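Replication protein (Sphinx1.76-related DNA, PDB 6H24) probably initiates replication of a plasmid, the chain here being its N-terminal winged-helix (WH1) domain, which pairs with a second copy in the crystal. Local coordinates at the interface of chains A and B. Numbering follows the deposited sequence. Chains: chain A/B, Replication protein.

Contact 1: the interface of chains A and B. Residues chain A 95, 98, 114-115; chain B 41, 95, 98, 114-115.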
loop_
_atom_site.group_PDB
_atom_site.type_symbol
_atom_site.label_atom_id
_atom_site.label_comp_id
_atom_site.label_asym_id
_atom_site.label_seq_id
_atom_site.Cartn_x
_atom_site.Cartn_y
_atom_site.Cartn_z
ATOM N N ARG A 95 -2.375 1.043 5.068
ATOM C CA ARG A 95 -3.457 0.491 4.279
ATOM C C ARG A 95 -3.738 -0.953 4.692
ATOM O O ARG A 95 -2.941 -1.592 5.383
ATOM C CB ARG A 95 -3.112 0.531 2.789
ATOM C CG ARG A 95 -2.951 1.936 2.202
ATOM C CD ARG A 95 -4.215 2.738 2.357
ATOM N NE ARG A 95 -4.103 4.055 1.737
ATOM C CZ ARG A 95 -5.064 4.957 1.729
ATOM N NH1 ARG A 95 -6.247 4.696 2.277
ATOM N NH2 ARG A 95 -4.860 6.131 1.147
ATOM N N SER A 98 -2.091 -2.800 -0.596
ATOM C CA SER A 98 -1.286 -1.845 -1.343
ATOM C C SER A 98 -1.670 -1.771 -2.812
ATOM O O SER A 98 -1.299 -0.799 -3.492
ATOM C CB SER A 98 0.194 -2.221 -1.244
ATOM O OG SER A 98 0.402 -3.549 -1.698
ATOM N N ALA A 114 -1.001 -5.108 2.570
ATOM C CA ALA A 114 0.027 -4.219 3.075
ATOM C C ALA A 114 0.887 -4.940 4.109
ATOM O O ALA A 114 0.419 -5.855 4.793
ATOM C CB ALA A 114 -0.604 -2.982 3.698
ATOM N N PRO A 115 2.150 -4.535 4.260
ATOM C CA PRO A 115 3.042 -5.319 5.141
ATOM C C PRO A 115 2.624 -5.343 6.600
ATOM O O PRO A 115 2.900 -6.330 7.289
ATOM C CB PRO A 115 4.414 -4.656 4.952
ATOM C CG PRO A 115 4.144 -3.315 4.320
ATOM C CD PRO A 115 2.858 -3.455 3.547
ATOM N N ALA B 41 9.257 -3.799 -0.412
ATOM C CA ALA B 41 7.870 -3.527 -0.060
ATOM C C ALA B 41 7.546 -3.841 1.395
ATOM O O ALA B 41 6.380 -3.722 1.789
ATOM C CB ALA B 41 6.933 -4.321 -0.977
ATOM N N ARG B 95 -1.122 1.977 -4.821
ATOM C CA ARG B 95 -0.648 3.087 -4.025
ATOM C C ARG B 95 0.795 3.410 -4.391
ATOM O O ARG B 95 1.481 2.633 -5.060
ATOM C CB ARG B 95 -0.733 2.750 -2.534
ATOM C CG ARG B 95 -2.149 2.562 -2.025
ATOM C CD ARG B 95 -2.989 3.806 -2.233
ATOM N NE ARG B 95 -4.322 3.651 -1.680
ATOM C CZ ARG B 95 -5.263 4.584 -1.750
ATOM N NH1 ARG B 95 -4.988 5.741 -2.344
ATOM N NH2 ARG B 95 -6.456 4.380 -1.218
ATOM N N SER B 98 2.512 2.019 0.997
ATOM C CA SER B 98 1.539 1.222 1.732
ATOM C C SER B 98 1.393 1.668 3.181
ATOM O O SER B 98 0.403 1.314 3.835
ATOM C CB SER B 98 1.969 -0.248 1.705
ATOM O OG SER B 98 3.277 -0.348 2.214
ATOM N N ALA B 114 4.993 0.955 -2.085
ATOM C CA ALA B 114 4.143 -0.126 -2.567
ATOM C C ALA B 114 4.930 -1.023 -3.515
ATOM O O ALA B 114 5.866 -0.567 -4.175
ATOM C CB ALA B 114 2.923 0.438 -3.291
ATOM N N PRO B 115 4.565 -2.305 -3.618
ATOM C CA PRO B 115 5.395 -3.221 -4.419
ATOM C C PRO B 115 5.458 -2.876 -5.904
ATOM O O PRO B 115 6.462 -3.206 -6.553
ATOM C CB PRO B 115 4.757 -4.599 -4.162
ATOM C CG PRO B 115 3.424 -4.331 -3.625
ATOM C CD PRO B 115 3.468 -3.008 -2.925
#

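Contact 2: the interface of chains A and B. Residues chain A 75, 98-99; chain B 78, 93-95.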
loop_
_atom_site.group_PDB
_atom_site.type_symbol
_atom_site.label_atom_id
_atom_site.label_comp_id
_atom_site.label_asym_id
_atom_site.label_seq_id
_atom_site.Cartn_x
_atom_site.Cartn_y
_atom_site.Cartn_z
ATOM N N PHE A 75 -9.521 -1.006 -0.674
ATOM C CA PHE A 75 -8.363 -0.199 -1.059
ATOM C C PHE A 75 -8.441 1.213 -0.488
ATOM O O PHE A 75 -7.405 1.823 -0.211
ATOM C CB PHE A 75 -8.298 -0.221 -2.590
ATOM C CG PHE A 75 -7.132 0.503 -3.192
ATOM C CD1 PHE A 75 -5.903 -0.111 -3.339
ATOM C CD2 PHE A 75 -7.293 1.786 -3.679
ATOM C CE1 PHE A 75 -4.850 0.549 -3.932
ATOM C CE2 PHE A 75 -6.236 2.459 -4.272
ATOM C CZ PHE A 75 -5.013 1.839 -4.397
ATOM N N SER A 98 -2.091 -2.800 -0.596
ATOM C CA SER A 98 -1.286 -1.845 -1.343
ATOM C C SER A 98 -1.670 -1.771 -2.812
ATOM O O SER A 98 -1.299 -0.799 -3.492
ATOM C CB SER A 98 0.194 -2.221 -1.244
ATOM O OG SER A 98 0.402 -3.549 -1.698
ATOM N N GLN A 99 -2.391 -2.769 -3.319
ATOM C CA GLN A 99 -2.629 -2.930 -4.744
ATOM C C GLN A 99 -3.859 -3.796 -4.927
ATOM O O GLN A 99 -4.041 -4.773 -4.196
ATOM C CB GLN A 99 -1.422 -3.596 -5.427
ATOM C CG GLN A 99 -1.485 -3.713 -6.949
ATOM C CD GLN A 99 -0.294 -4.462 -7.523
ATOM O OE1 GLN A 99 -0.449 -5.460 -8.239
ATOM N NE2 GLN A 99 0.898 -3.998 -7.201
ATOM N N GLN B 78 -2.990 7.513 -5.758
ATOM C CA GLN B 78 -3.038 6.223 -6.421
ATOM C C GLN B 78 -2.710 6.420 -7.894
ATOM O O GLN B 78 -2.810 7.528 -8.431
ATOM C CB GLN B 78 -4.408 5.568 -6.248
ATOM C CG GLN B 78 -5.547 6.295 -6.925
ATOM C CD GLN B 78 -6.881 5.650 -6.614
ATOM O OE1 GLN B 78 -7.410 4.881 -7.409
ATOM N NE2 GLN B 78 -7.443 5.985 -5.466
ATOM N N THR B 93 -4.763 -1.071 -9.836
ATOM C CA THR B 93 -4.614 0.198 -9.141
ATOM C C THR B 93 -3.638 0.006 -7.986
ATOM O O THR B 93 -3.766 -0.951 -7.216
ATOM C CB THR B 93 -5.953 0.707 -8.609
ATOM O OG1 THR B 93 -6.903 0.776 -9.680
ATOM C CG2 THR B 93 -5.776 2.091 -7.996
ATOM N N SER B 94 -2.670 0.919 -7.867
ATOM C CA SER B 94 -1.632 0.818 -6.857
ATOM C C SER B 94 -1.536 2.119 -6.077
ATOM O O SER B 94 -1.787 3.211 -6.606
ATOM C CB SER B 94 -0.262 0.513 -7.484
ATOM O OG SER B 94 0.749 0.431 -6.501
ATOM N N ARG B 95 -1.122 1.977 -4.821
ATOM C CA ARG B 95 -0.648 3.087 -4.025
ATOM C C ARG B 95 0.795 3.410 -4.391
ATOM O O ARG B 95 1.481 2.633 -5.060
ATOM C CB ARG B 95 -0.733 2.750 -2.534
ATOM C CG ARG B 95 -2.149 2.562 -2.025
ATOM C CD ARG B 95 -2.989 3.806 -2.233
ATOM N NE ARG B 95 -4.322 3.651 -1.680
ATOM C CZ ARG B 95 -5.263 4.584 -1.750
ATOM N NH1 ARG B 95 -4.988 5.741 -2.344
ATOM N NH2 ARG B 95 -6.456 4.380 -1.218
HETATM O O HOH W 1 -4.770 1.206 -0.361
HETATM O O HOH W 2 1.747 -2.063 -5.504
#

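Contact 1: the interface of chains A and B
The ends of strand 88-95 of both chains meet the loop residue at 98 of the partner, while the loop residues after strand 108-113 close in from the other end. A:Arg95 N donates to B:Ser98 O at 3.1 Å, and B:Arg95 N to A:Ser98 O forms the twin across the two-fold. On one side of this pair of bonds the two arginine side chains cross at about a right angle and lay their guanidinium groups face to face, NH2 of each over the centre of the other. Their planes lie 1° apart, and CZ of A:Arg95 is 3.5 Å from CZ of B:Arg95. Each arginine side chain bends at chi2 (-60° in A:Arg95) and then runs extended, which brings the two guanidiniums together. If both guanidiniums are charged, as is likely, their pairing would probably cost energy unless neighbouring groups offset it. On the opposite side the serines pack back to back, CB of A:Ser98 standing 4.0 Å from CB of B:Ser98. With chi1 at 56°, the hydroxyl OG of A:Ser98 turns toward the proline ring of the partner and lies 3.3 Å from B:Pro115 CD, a van der Waals contact. A:Pro115 CG also touches the backbone O of B:Ala41 at 3.4 Å. The site straddles the two-fold axis, where the strand 88-95 to strand 99-103 connections of both domains face each other.

Contact 2: the interface of chains A and B
An antiparallel beta bridge between A:Gln99, at the start of strand 99-103, and B:Ser94, in strand 88-95, belongs to the dimer-like interface of these winged-helix WH1 domains; the end of helix 60-75 adds A:Phe75. The aromatic ring stacks on the guanidinium of B:Arg95, their planes 3° apart. NE of B:Arg95 lies over one face of the ring, displaced toward the rim and 3.7 Å from the ring centroid of A:Phe75, a cation-pi contact. The same phenylalanine also offers its backbone carbonyl: NH2 of B:Arg95 donates to A:Phe75 O at 2.9 Å. That oxygen lies in the guanidinium plane, although the donor stands 41° out of the carbonyl plane, away from a lone pair. Water 1 joins NE of B:Arg95, at 2.8 Å, to A:Phe75 O; stack, direct bond and water bridge together are likely to restrict the guanidinium's rotation. CG of A:Phe75 is anti to the backbone N (chi1 -177°), which carries the ring toward chain B. There its CZ meets the methyl CG2 of B:Thr93 at 3.7 Å, and the amide NE2 of B:Gln78 lies in the ring plane at its edge, 3.9 Å from A:Phe75 CE2. Replacing B:Arg95 with alanine would probably leave the ring of A:Phe75 without its stacking partner and its carbonyl without the side-chain donor. Beside the bridge, water 2 lies between A:Gln99 NE2, at 2.7 Å, and B:Ser94 OG. That hydroxyl donates to the backbone O of B:Arg95 at 2.7 Å, in the carbonyl plane and on a lone pair.

Contacts 1 and 2 adjoin, the centres of their C-alpha atoms about 7 Å apart, and they share A:Ser98 and B:Arg95. The guanidinium of B:Arg95 is sandwiched, with A:Arg95 on one face in contact 1 and the ring of A:Phe75 on the other in contact 2. The aromatic and carbonyl partners of contact 2 may help offset the like-charge pairing of contact 1. Two-fold symmetry repeats contact 2 with the chains exchanged, so that a copy flanks contact 1 on each side. This continuity ties both domains together in the deposited pair; the structure alone does not establish that the dimer forms in solution.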